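Local coordinates for protein metallocarboxypeptidase (PDB 3DWC) that probably removes single amino acids, other than proline, from the C-terminal end of peptides as a metal-dependent carboxypeptidase of the M32 family, at residues M306-S311 with Q432-V437; R438-E443 with Q462-W467; D447-I450 with G456-L459. All coordinates share one frame; numbering follows the deposited sequence.

Contact 1: M306-S311 with Q432-V437; sequences MQIGRS and QLMSCV
Met434 carries its side of this contact alone, reaching between Gln307 and Ile308 at the end of helix 294-309. Its chain leaves the backbone with CG anti to the main-chain N (chi1 -177°) and then bends twice, so that the hydrocarbon part lies along Gln307 while the terminal methyl turns on toward Ile308. Gln307 and Met434 slide past each other in opposite directions. The amide nitrogen Gln307 NE2 rests 3.4 Å from Met434 CG, a van der Waals approach of a polar group to a methylene. Nearer the backbone, Met434 CE comes within 3.8 Å of Gln307 CB. The same methyl meets Ile308 CG1 at 3.9 Å, and here the side chains cross at about a right angle. The contact packs the C-terminal end of helix 294-309 against helix 421-441 in this mainly helical chain of the M32 family, with 6.9 Å between the CA atoms of Gln307 and Met434. Glu298, a cobalt ligand, lies near the start of the first helix, about two and a half turns before Gln307. Beyond the first shell, the Gln307 side chain packs on His495 of helix 490-501, and Met434 also touches Phe303 of helix 294-309 and Val446 of helix 443-451. The turn after Ile308 is tied down by Ser311: its OG donates to Ile308 O over 2.7 Å, in the carbonyl plane and on a lone pair, while Ser311 N donates a second hydrogen bond to that oxygen (3.1 Å). Ser311 OG also caps the next helix through Phe314 N.

Contact 2: R438-E443 with Q462-W467; sequences RRELGE and QNEKIW
Lys465 crosses from helix 456-467 to meet Glu440 on helix 421-441, and its course from backbone to ammonium accounts for nearly all of the contact. From CB the chain runs extended through CG and CD; CD lies against Leu433, and the CE-NZ end against Cys436 SG. Only the last torsion bends (chi4 -58°), swinging NZ aside from the line of the chain. At this bend Lys465 CE sits 3.3 Å from Glu440 OE1, while the tip, Lys465 NZ, donates to Glu440 OE2 over 2.8 Å. The bond meets that oxygen on its syn side, 23° out of the carboxylate plane. Glu440 arrives from the opposite direction, extended beyond CG, so the charged ends meet in the gap between two helices whose nearest CA atoms, those of Glu440 and Lys465, are 12.0 Å apart. The ammonium has further work: NZ is also hydrogen-bonded to Ala482 O, and forms a long salt bridge with Glu464 OE2, at 3.8 Å, within its own helix. Glu440 OE1 in turn pairs with Lys461, one turn earlier on that helix. The result is a salt-bridge network linking two helices at a partly buried position. Glu440 OE1 and Glu464 OE2 stand 4.5 Å apart, and the positive charges of Lys465 and Lys461 probably offset the repulsion between the two carboxylates and help to keep both ionised.

Contact 3: D447-I450 with G456-L459; sequences DDCI and GKIL. With ALA (alanine), chain P; GLY (glycine), chain O.
Ile458 points from the first turn of helix 456-467 toward helix 443-451 and presents its CD1 methyl to two neighbours at once. Its outer chain is extended (chi2 173°), which carries CD1 far enough to lie 3.9 Å from Cys449 CB. An equal 3.9 Å separates Ile458 CD1 from Ile450 CG1, and there the two isoleucine side chains cross at about a right angle. Cys449 also points toward the opposing helix, whereas Ile450 leaves its backbone obliquely. Cys449 is buried, and its SG lies 4.3 Å from Lys457 CD, where the exposed lysine chain borders the contact. These are consecutive helices joined by a short connection, with Cys449 and Lys457 the closest pair of CA atoms at 7.7 Å. Behind the contact, Ile450 packs on Ile308 and Phe314, and Ile458 on Phe303. At the N-terminal turn of helix 456-467 sits a bound glycine, whose N is 2.8 Å from Gly456 N; Asp454 OD1 is hydrogen-bonded to the same ligand, and Lys224 and Leu455 complete the pocket. Lys457 extends past a bound alanine, its CG lying 3.7 Å from the ligand's CB. Between the helices the chemistry is thus largely apolar: Cys449, Ile450 and Ile458 are buried and meet through methyl and methylene groups, and Lys457 contributes its aliphatic chain at the exposed side.

Overall arrangement
The three contacts illustrate how three successive helices of the C-terminal part and the earlier helix 294-309 can be fastened through neighbouring sites: their centres lie about 10 Å apart in every pairing. Contacts 1 and 2 share helix 421-441, contacts 2 and 3 share helix 456-467, and helix 443-451 follows helix 421-441 in the chain. Along the sequence, contact 1 closes before contact 2 opens, and contact 3 is nested inside the loop that contact 2 closes. Leu433 against Gln462, Ser311 against Ile450, and the salt bridge of Arg438 with Asp447 join them into one continuous patch. That patch ties helix 294-309, which bears the metal ligand Glu298, to the later helices of the chain.

Contact 1: M306-S311 with Q432-V437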
ATOM      1  N   MET B 306      18.846  17.580  15.564  1.00 29.67           N
ATOM      2  CA  MET B 306      19.959  17.975  16.438  1.00 30.54           C
ATOM      3  C   MET B 306      20.118  19.470  16.528  1.00 30.89           C
ATOM      4  O   MET B 306      20.258  20.021  17.621  1.00 31.51           O
ATOM      5  CB  MET B 306      21.285  17.332  15.994  1.00 31.98           C
ATOM      6  CG  MET B 306      21.277  15.793  15.963  1.00 30.96           C
ATOM      7  SD  MET B 306      20.919  15.179  17.606  1.00 32.93           S
ATOM      8  CE  MET B 306      21.361  13.442  17.524  1.00 33.01           C
ATOM      9  N   GLN B 307      20.071  20.131  15.387  1.00 30.42           N
ATOM     10  CA  GLN B 307      20.303  21.563  15.347  1.00 30.06           C
ATOM     11  C   GLN B 307      19.134  22.358  15.895  1.00 30.61           C
ATOM     12  O   GLN B 307      19.344  23.398  16.524  1.00 31.04           O
ATOM     13  CB  GLN B 307      20.689  22.027  13.944  1.00 30.33           C
ATOM     14  CG  GLN B 307      22.023  21.474  13.423  1.00 27.75           C
ATOM     15  CD  GLN B 307      23.229  21.911  14.247  1.00 30.23           C
ATOM     16  OE1 GLN B 307      24.178  21.156  14.412  1.00 31.80           O
ATOM     17  NE2 GLN B 307      23.222  23.138  14.716  1.00 25.91           N
ATOM     18  N   ILE B 308      17.915  21.886  15.675  1.00 29.11           N
ATOM     19  CA  ILE B 308      16.744  22.522  16.221  1.00 29.53           C
ATOM     20  C   ILE B 308      16.229  21.722  17.424  1.00 29.54           C
ATOM     21  O   ILE B 308      16.134  22.235  18.547  1.00 29.00           O
ATOM     22  CB  ILE B 308      15.616  22.667  15.166  1.00 28.86           C
ATOM     23  CG1 ILE B 308      16.100  23.530  14.003  1.00 28.93           C
ATOM     24  CG2 ILE B 308      14.302  23.243  15.840  1.00 28.58           C
ATOM     25  CD1 ILE B 308      15.173  23.570  12.814  1.00 28.52           C
ATOM     26  N   GLY B 309      15.909  20.469  17.170  1.00 29.86           N
ATOM     27  CA  GLY B 309      15.261  19.576  18.167  1.00 31.01           C
ATOM     28  C   GLY B 309      15.856  19.440  19.554  1.00 31.43           C
ATOM     29  O   GLY B 309      15.114  19.349  20.539  1.00 34.12           O
ATOM     30  N   ARG B 310      17.177  19.390  19.657  1.00 31.43           N
ATOM     31  CA  ARG B 310      17.852  19.239  20.953  1.00 31.10           C
ATOM     32  C   ARG B 310      18.409  20.542  21.489  1.00 31.08           C
ATOM     33  O   ARG B 310      19.181  20.533  22.463  1.00 31.90           O
ATOM     34  CB  ARG B 310      18.991  18.214  20.806  1.00 30.68           C
ATOM     35  CG  ARG B 310      18.417  16.796  20.446  1.00 31.91           C
ATOM     36  CD  ARG B 310      19.359  15.753  20.779  1.00 34.43           C
ATOM     37  NE  ARG B 310      19.035  14.439  20.206  1.00 35.94           N
ATOM     38  CZ  ARG B 310      18.422  13.455  20.858  1.00 45.05           C
ATOM     39  NH1 ARG B 310      18.251  12.265  20.256  1.00 45.62           N
ATOM     40  NH2 ARG B 310      17.956  13.634  22.103  1.00 47.46           N
ATOM     41  N   SER B 311      18.062  21.653  20.856  1.00 29.95           N
ATOM     42  CA  SER B 311      18.564  22.960  21.303  1.00 30.56           C
ATOM     43  C   SER B 311      17.865  23.459  22.551  1.00 31.90           C
ATOM     44  O   SER B 311      16.707  23.102  22.804  1.00 32.08           O
ATOM     45  CB  SER B 311      18.415  23.996  20.211  1.00 30.70           C
ATOM     46  OG  SER B 311      17.056  24.344  19.937  1.00 26.77           O
ATOM     47  N   GLN B 432      27.167  22.610   9.539  1.00 27.25           N
ATOM     48  CA  GLN B 432      27.599  23.559   8.536  1.00 28.25           C
ATOM     49  C   GLN B 432      26.425  24.419   8.003  1.00 28.96           C
ATOM     50  O   GLN B 432      26.542  25.597   7.838  1.00 29.65           O
ATOM     51  CB  GLN B 432      28.296  22.842   7.383  1.00 26.87           C
ATOM     52  CG  GLN B 432      28.987  23.817   6.374  1.00 28.50           C
ATOM     53  CD  GLN B 432      30.116  23.168   5.568  1.00 28.69           C
ATOM     54  OE1 GLN B 432      30.826  22.318   6.079  1.00 28.27           O
ATOM     55  NE2 GLN B 432      30.312  23.617   4.315  1.00 27.93           N
ATOM     56  N   LEU B 433      25.329  23.778   7.665  1.00 28.99           N
ATOM     57  CA  LEU B 433      24.130  24.480   7.200  1.00 29.48           C
ATOM     58  C   LEU B 433      23.539  25.451   8.233  1.00 28.13           C
ATOM     59  O   LEU B 433      23.173  26.575   7.897  1.00 28.73           O
ATOM     60  CB  LEU B 433      23.065  23.413   6.837  1.00 29.35           C
ATOM     61  CG  LEU B 433      22.270  23.455   5.530  1.00 33.41           C
ATOM     62  CD1 LEU B 433      20.870  22.824   5.785  1.00 36.64           C
ATOM     63  CD2 LEU B 433      22.146  24.833   4.764  1.00 33.96           C
ATOM     64  N   MET B 434      23.421  24.997   9.458  1.00 27.93           N
ATOM     65  CA  MET B 434      22.935  25.835  10.564  1.00 29.39           C
ATOM     66  C   MET B 434      23.882  26.970  10.849  1.00 29.70           C
ATOM     67  O   MET B 434      23.410  28.078  11.091  1.00 30.67           O
ATOM     68  CB  MET B 434      22.675  25.026  11.858  1.00 29.54           C
ATOM     69  CG  MET B 434      22.093  25.850  13.007  1.00 28.34           C
ATOM     70  SD  MET B 434      20.572  26.775  12.584  1.00 30.26           S
ATOM     71  CE  MET B 434      19.334  25.501  13.026  1.00 21.87           C
ATOM     72  N   SER B 435      25.199  26.747  10.758  1.00 30.69           N
ATOM     73  CA  SER B 435      26.135  27.865  10.915  1.00 31.81           C
ATOM     74  C   SER B 435      25.868  28.965   9.931  1.00 30.74           C
ATOM     75  O   SER B 435      25.880  30.086  10.297  1.00 31.31           O
ATOM     76  CB  SER B 435      27.622  27.454  10.742  1.00 32.84           C
ATOM     77  OG  SER B 435      27.962  26.636  11.824  1.00 39.30           O
ATOM     78  N   CYS B 436      25.737  28.608   8.657  1.00 31.78           N
ATOM     79  CA  CYS B 436      25.368  29.527   7.598  1.00 30.85           C
ATOM     80  C   CYS B 436      24.032  30.231   7.830  1.00 30.08           C
ATOM     81  O   CYS B 436      23.905  31.465   7.689  1.00 31.20           O
ATOM     82  CB  CYS B 436      25.303  28.755   6.264  1.00 32.13           C
ATOM     83  SG  CYS B 436      24.813  29.806   4.901  1.00 35.71           S
ATOM     84  N   VAL B 437      23.009  29.454   8.138  1.00 30.54           N
ATOM     85  CA  VAL B 437      21.701  30.022   8.425  1.00 29.89           C
ATOM     86  C   VAL B 437      21.790  31.060   9.552  1.00 28.98           C
ATOM     87  O   VAL B 437      21.179  32.107   9.443  1.00 29.47           O
ATOM     88  CB  VAL B 437      20.635  28.924   8.679  1.00 30.00           C
ATOM     89  CG1 VAL B 437      19.379  29.523   9.279  1.00 30.59           C
ATOM     90  CG2 VAL B 437      20.274  28.199   7.356  1.00 29.42           C
TER

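Contact 2: R438-E443 with Q462-W467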
ATOM      1  N   ARG B 438      22.570  30.807  10.601  1.00 29.02           N
ATOM      2  CA  ARG B 438      22.638  31.731  11.750  1.00 29.84           C
ATOM      3  C   ARG B 438      23.447  32.991  11.374  1.00 29.83           C
ATOM      4  O   ARG B 438      23.122  34.111  11.771  1.00 28.77           O
ATOM      5  CB  ARG B 438      23.265  31.049  12.979  1.00 30.69           C
ATOM      6  CG  ARG B 438      22.306  30.167  13.774  1.00 31.24           C
ATOM      7  CD  ARG B 438      23.054  29.222  14.750  1.00 32.75           C
ATOM      8  NE  ARG B 438      22.081  28.461  15.538  1.00 35.05           N
ATOM      9  CZ  ARG B 438      21.304  28.998  16.469  1.00 33.84           C
ATOM     10  NH1 ARG B 438      20.432  28.247  17.090  1.00 36.01           N
ATOM     11  NH2 ARG B 438      21.404  30.279  16.775  1.00 33.95           N
ATOM     12  N   ARG B 439      24.468  32.783  10.552  1.00 30.28           N
ATOM     13  CA  ARG B 439      25.223  33.865   9.946  1.00 30.65           C
ATOM     14  C   ARG B 439      24.339  34.768   9.110  1.00 29.85           C
ATOM     15  O   ARG B 439      24.410  35.989   9.171  1.00 26.63           O
ATOM     16  CB  ARG B 439      26.271  33.260   9.002  1.00 31.73           C
ATOM     17  CG  ARG B 439      27.660  33.623   9.303  1.00 34.58           C
ATOM     18  CD  ARG B 439      28.485  33.638   8.053  1.00 34.67           C
ATOM     19  NE  ARG B 439      28.614  32.302   7.490  1.00 37.62           N
ATOM     20  CZ  ARG B 439      28.190  31.918   6.287  1.00 39.59           C
ATOM     21  NH1 ARG B 439      27.572  32.764   5.450  1.00 40.42           N
ATOM     22  NH2 ARG B 439      28.416  30.661   5.913  1.00 41.61           N
ATOM     23  N   GLU B 440      23.513  34.153   8.276  1.00 29.68           N
ATOM     24  CA  GLU B 440      22.657  34.950   7.381  1.00 29.16           C
ATOM     25  C   GLU B 440      21.467  35.626   8.049  1.00 28.76           C
ATOM     26  O   GLU B 440      21.161  36.791   7.807  1.00 28.93           O
ATOM     27  CB  GLU B 440      22.151  34.060   6.263  1.00 29.18           C
ATOM     28  CG  GLU B 440      23.248  33.700   5.295  1.00 30.79           C
ATOM     29  CD  GLU B 440      22.769  32.832   4.146  1.00 31.15           C
ATOM     30  OE1 GLU B 440      21.543  32.621   3.969  1.00 36.39           O
ATOM     31  OE2 GLU B 440      23.639  32.366   3.402  1.00 32.20           O
ATOM     32  N   LEU B 441      20.749  34.871   8.854  1.00 29.51           N
ATOM     33  CA  LEU B 441      19.525  35.370   9.493  1.00 30.22           C
ATOM     34  C   LEU B 441      19.819  36.101  10.819  1.00 30.51           C
ATOM     35  O   LEU B 441      19.034  36.931  11.252  1.00 30.31           O
ATOM     36  CB  LEU B 441      18.619  34.166   9.781  1.00 30.49           C
ATOM     37  CG  LEU B 441      17.399  33.803   8.938  1.00 31.42           C
ATOM     38  CD1 LEU B 441      17.340  34.382   7.542  1.00 32.36           C
ATOM     39  CD2 LEU B 441      17.086  32.342   8.997  1.00 29.50           C
ATOM     40  N   GLY B 442      20.919  35.738  11.482  1.00 30.74           N
ATOM     41  CA  GLY B 442      21.268  36.323  12.765  1.00 30.95           C
ATOM     42  C   GLY B 442      20.983  35.333  13.888  1.00 31.18           C
ATOM     43  O   GLY B 442      20.008  34.627  13.881  1.00 29.78           O
ATOM     44  N   GLU B 443      21.830  35.333  14.888  1.00 32.02           N
ATOM     45  CA  GLU B 443      21.746  34.386  15.983  1.00 33.49           C
ATOM     46  C   GLU B 443      20.453  34.521  16.785  1.00 33.80           C
ATOM     47  O   GLU B 443      19.774  33.526  17.053  1.00 33.24           O
ATOM     48  CB  GLU B 443      22.961  34.571  16.892  1.00 34.35           C
ATOM     49  CG  GLU B 443      24.266  34.081  16.184  1.00 38.56           C
ATOM     50  CD  GLU B 443      24.405  32.594  16.255  1.00 42.88           C
ATOM     51  OE1 GLU B 443      23.705  32.007  17.104  1.00 45.21           O
ATOM     52  OE2 GLU B 443      25.212  32.023  15.489  1.00 48.70           O
ATOM     53  N   GLN B 462      16.701  26.369   4.019  1.00 30.32           N
ATOM     54  CA  GLN B 462      16.979  24.942   3.664  1.00 31.54           C
ATOM     55  C   GLN B 462      16.483  24.594   2.244  1.00 31.52           C
ATOM     56  O   GLN B 462      17.124  23.855   1.492  1.00 30.43           O
ATOM     57  CB  GLN B 462      16.297  23.996   4.625  1.00 32.84           C
ATOM     58  CG  GLN B 462      16.967  23.846   5.984  1.00 32.98           C
ATOM     59  CD  GLN B 462      16.312  22.817   6.825  1.00 31.29           C
ATOM     60  OE1 GLN B 462      15.351  23.127   7.580  1.00 30.22           O
ATOM     61  NE2 GLN B 462      16.849  21.556   6.779  1.00 30.17           N
ATOM     62  N   ASN B 463      15.340  25.165   1.896  1.00 31.91           N
ATOM     63  CA  ASN B 463      14.701  24.880   0.642  1.00 31.83           C
ATOM     64  C   ASN B 463      15.517  25.502  -0.453  1.00 32.11           C
ATOM     65  O   ASN B 463      15.798  24.847  -1.460  1.00 33.17           O
ATOM     66  CB  ASN B 463      13.264  25.384   0.670  1.00 32.00           C
ATOM     67  CG  ASN B 463      12.437  24.981  -0.585  1.00 33.94           C
ATOM     68  OD1 ASN B 463      12.528  23.872  -1.094  1.00 36.05           O
ATOM     69  ND2 ASN B 463      11.608  25.906  -1.045  1.00 36.27           N
ATOM     70  N   GLU B 464      15.909  26.755  -0.254  1.00 31.72           N
ATOM     71  CA  GLU B 464      16.712  27.474  -1.210  1.00 32.86           C
ATOM     72  C   GLU B 464      18.079  26.831  -1.374  1.00 31.10           C
ATOM     73  O   GLU B 464      18.559  26.678  -2.485  1.00 31.75           O
ATOM     74  CB  GLU B 464      16.867  28.990  -0.835  1.00 31.57           C
ATOM     75  CG  GLU B 464      18.309  29.580  -1.164  1.00 35.08           C
ATOM     76  CD  GLU B 464      18.609  30.905  -0.455  1.00 40.77           C
ATOM     77  OE1 GLU B 464      17.745  31.825  -0.578  1.00 50.48           O
ATOM     78  OE2 GLU B 464      19.715  31.054   0.191  1.00 49.62           O
ATOM     79  N   LYS B 465      18.730  26.542  -0.266  1.00 30.44           N
ATOM     80  CA  LYS B 465      20.121  26.104  -0.306  1.00 31.35           C
ATOM     81  C   LYS B 465      20.312  24.668  -0.743  1.00 29.91           C
ATOM     82  O   LYS B 465      21.313  24.344  -1.390  1.00 28.97           O
ATOM     83  CB  LYS B 465      20.823  26.308   1.054  1.00 31.08           C
ATOM     84  CG  LYS B 465      21.057  27.755   1.373  1.00 32.92           C
ATOM     85  CD  LYS B 465      21.550  27.962   2.834  1.00 31.19           C
ATOM     86  CE  LYS B 465      21.782  29.444   3.085  1.00 30.11           C
ATOM     87  NZ  LYS B 465      22.788  30.071   2.118  1.00 29.06           N
ATOM     88  N   ILE B 466      19.368  23.817  -0.379  1.00 29.19           N
ATOM     89  CA  ILE B 466      19.527  22.412  -0.568  1.00 29.24           C
ATOM     90  C   ILE B 466      18.374  21.813  -1.356  1.00 29.26           C
ATOM     91  O   ILE B 466      18.596  21.251  -2.432  1.00 29.45           O
ATOM     92  CB  ILE B 466      19.666  21.642   0.767  1.00 29.99           C
ATOM     93  CG1 ILE B 466      20.836  22.203   1.598  1.00 29.71           C
ATOM     94  CG2 ILE B 466      19.820  20.150   0.474  1.00 27.51           C
ATOM     95  CD1 ILE B 466      22.214  22.103   0.903  1.00 28.33           C
ATOM     96  N   TRP B 467      17.157  21.894  -0.820  1.00 28.85           N
ATOM     97  CA  TRP B 467      16.084  21.022  -1.328  1.00 28.87           C
ATOM     98  C   TRP B 467      15.777  21.272  -2.787  1.00 28.35           C
ATOM     99  O   TRP B 467      15.608  20.341  -3.535  1.00 29.42           O
ATOM    100  CB  TRP B 467      14.804  21.028  -0.471  1.00 28.69           C
ATOM    101  CG  TRP B 467      14.976  20.906   1.004  1.00 27.42           C
ATOM    102  CD1 TRP B 467      15.985  20.289   1.664  1.00 29.84           C
ATOM    103  CD2 TRP B 467      14.067  21.364   1.999  1.00 26.26           C
ATOM    104  NE1 TRP B 467      15.773  20.351   3.029  1.00 29.98           N
ATOM    105  CE2 TRP B 467      14.606  21.036   3.250  1.00 28.21           C
ATOM    106  CE3 TRP B 467      12.860  22.070   1.953  1.00 29.47           C
ATOM    107  CZ2 TRP B 467      13.976  21.369   4.441  1.00 29.18           C
ATOM    108  CZ3 TRP B 467      12.252  22.436   3.151  1.00 27.41           C
ATOM    109  CH2 TRP B 467      12.810  22.091   4.362  1.00 29.58           C
TER

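Contact 3: D447-I450 with G456-L459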
ATOM      1  N   ASP B 447      17.251  31.875  17.061  1.00 33.13           N
ATOM      2  CA  ASP B 447      16.764  31.481  18.393  1.00 33.42           C
ATOM      3  C   ASP B 447      15.289  31.833  18.625  1.00 32.86           C
ATOM      4  O   ASP B 447      14.532  31.020  19.182  1.00 31.93           O
ATOM      5  CB  ASP B 447      17.620  32.071  19.495  1.00 35.20           C
ATOM      6  CG  ASP B 447      18.990  31.423  19.592  1.00 39.06           C
ATOM      7  OD1 ASP B 447      19.182  30.319  19.025  1.00 42.63           O
ATOM      8  OD2 ASP B 447      19.870  32.039  20.239  1.00 43.21           O
ATOM      9  N   ASP B 448      14.866  32.997  18.149  1.00 33.13           N
ATOM     10  CA  ASP B 448      13.468  33.392  18.281  1.00 33.43           C
ATOM     11  C   ASP B 448      12.546  32.490  17.483  1.00 33.02           C
ATOM     12  O   ASP B 448      11.495  32.120  17.991  1.00 32.65           O
ATOM     13  CB  ASP B 448      13.229  34.848  17.855  1.00 34.40           C
ATOM     14  CG  ASP B 448      13.728  35.820  18.848  1.00 39.02           C
ATOM     15  OD1 ASP B 448      14.152  35.358  19.919  1.00 42.85           O
ATOM     16  OD2 ASP B 448      13.712  37.049  18.552  1.00 42.34           O
ATOM     17  N   CYS B 449      12.923  32.153  16.239  1.00 32.32           N
ATOM     18  CA  CYS B 449      12.178  31.189  15.432  1.00 31.70           C
ATOM     19  C   CYS B 449      12.014  29.847  16.132  1.00 32.09           C
ATOM     20  O   CYS B 449      10.925  29.289  16.172  1.00 30.75           O
ATOM     21  CB  CYS B 449      12.866  30.951  14.081  1.00 32.62           C
ATOM     22  SG  CYS B 449      12.926  32.419  12.978  1.00 35.04           S
ATOM     23  N   ILE B 450      13.110  29.317  16.658  1.00 31.34           N
ATOM     24  CA  ILE B 450      13.078  28.042  17.340  1.00 31.08           C
ATOM     25  C   ILE B 450      12.228  28.110  18.613  1.00 31.99           C
ATOM     26  O   ILE B 450      11.304  27.328  18.767  1.00 31.95           O
ATOM     27  CB  ILE B 450      14.517  27.515  17.655  1.00 30.60           C
ATOM     28  CG1 ILE B 450      15.303  27.213  16.350  1.00 32.16           C
ATOM     29  CG2 ILE B 450      14.442  26.241  18.513  1.00 31.12           C
ATOM     30  CD1 ILE B 450      16.846  26.912  16.512  1.00 26.92           C
ATOM     31  N   GLY B 456       9.446  28.871   9.609  1.00 30.65           N
ATOM     32  CA  GLY B 456       9.392  29.155   8.174  1.00 31.21           C
ATOM     33  C   GLY B 456      10.634  29.803   7.568  1.00 31.75           C
ATOM     34  O   GLY B 456      10.972  29.524   6.422  1.00 31.94           O
ATOM     35  N   LYS B 457      11.294  30.688   8.307  1.00 31.85           N
ATOM     36  CA  LYS B 457      12.455  31.422   7.755  1.00 32.07           C
ATOM     37  C   LYS B 457      13.638  30.447   7.645  1.00 32.05           C
ATOM     38  O   LYS B 457      14.497  30.498   6.713  1.00 31.04           O
ATOM     39  CB  LYS B 457      12.822  32.575   8.663  1.00 32.65           C
ATOM     40  CG  LYS B 457      12.023  33.834   8.443  1.00 34.98           C
ATOM     41  CD  LYS B 457      12.350  34.839   9.508  1.00 34.50           C
ATOM     42  CE  LYS B 457      11.556  36.103   9.311  1.00 37.21           C
ATOM     43  NZ  LYS B 457      12.166  37.208  10.113  1.00 38.81           N
ATOM     44  N   ILE B 458      13.669  29.533   8.609  1.00 30.59           N
ATOM     45  CA  ILE B 458      14.712  28.541   8.637  1.00 29.57           C
ATOM     46  C   ILE B 458      14.447  27.565   7.506  1.00 29.41           C
ATOM     47  O   ILE B 458      15.340  27.310   6.710  1.00 28.47           O
ATOM     48  CB  ILE B 458      14.836  27.851   9.995  1.00 29.43           C
ATOM     49  CG1 ILE B 458      15.131  28.850  11.129  1.00 29.59           C
ATOM     50  CG2 ILE B 458      16.002  26.812   9.987  1.00 29.28           C
ATOM     51  CD1 ILE B 458      15.070  28.131  12.538  1.00 28.57           C
ATOM     52  N   LEU B 459      13.215  27.051   7.410  1.00 29.43           N
ATOM     53  CA  LEU B 459      12.876  26.045   6.416  1.00 29.33           C
ATOM     54  C   LEU B 459      13.071  26.630   5.021  1.00 28.42           C
ATOM     55  O   LEU B 459      13.526  25.926   4.138  1.00 27.36           O
ATOM     56  CB  LEU B 459      11.433  25.501   6.590  1.00 29.37           C
ATOM     57  CG  LEU B 459      11.082  24.899   7.960  1.00 28.95           C
ATOM     58  CD1 LEU B 459       9.595  24.638   8.087  1.00 27.29           C
ATOM     59  CD2 LEU B 459      11.938  23.622   8.193  1.00 26.55           C
TER
HETATM   60  N   ALA P 702       7.329  32.160   8.293  1.00 41.51           N
HETATM   61  CA  ALA P 702       7.691  32.993   7.128  1.00 41.50           C
HETATM   62  C   ALA P 702       8.473  32.223   6.060  1.00 42.18           C
HETATM   63  O   ALA P 702       9.455  32.724   5.500  1.00 42.46           O
HETATM   64  CB  ALA P 702       8.492  34.228   7.595  1.00 41.72           C
HETATM   65  N   GLY O 701       6.960  29.891  10.358  1.00 38.66           N
HETATM   66  CA  GLY O 701       5.953  30.750   9.677  1.00 40.51           C
HETATM   67  C   GLY O 701       6.336  31.266   8.302  1.00 40.64           C
HETATM   68  O   GLY O 701       5.763  30.840   7.281  1.00 40.56           O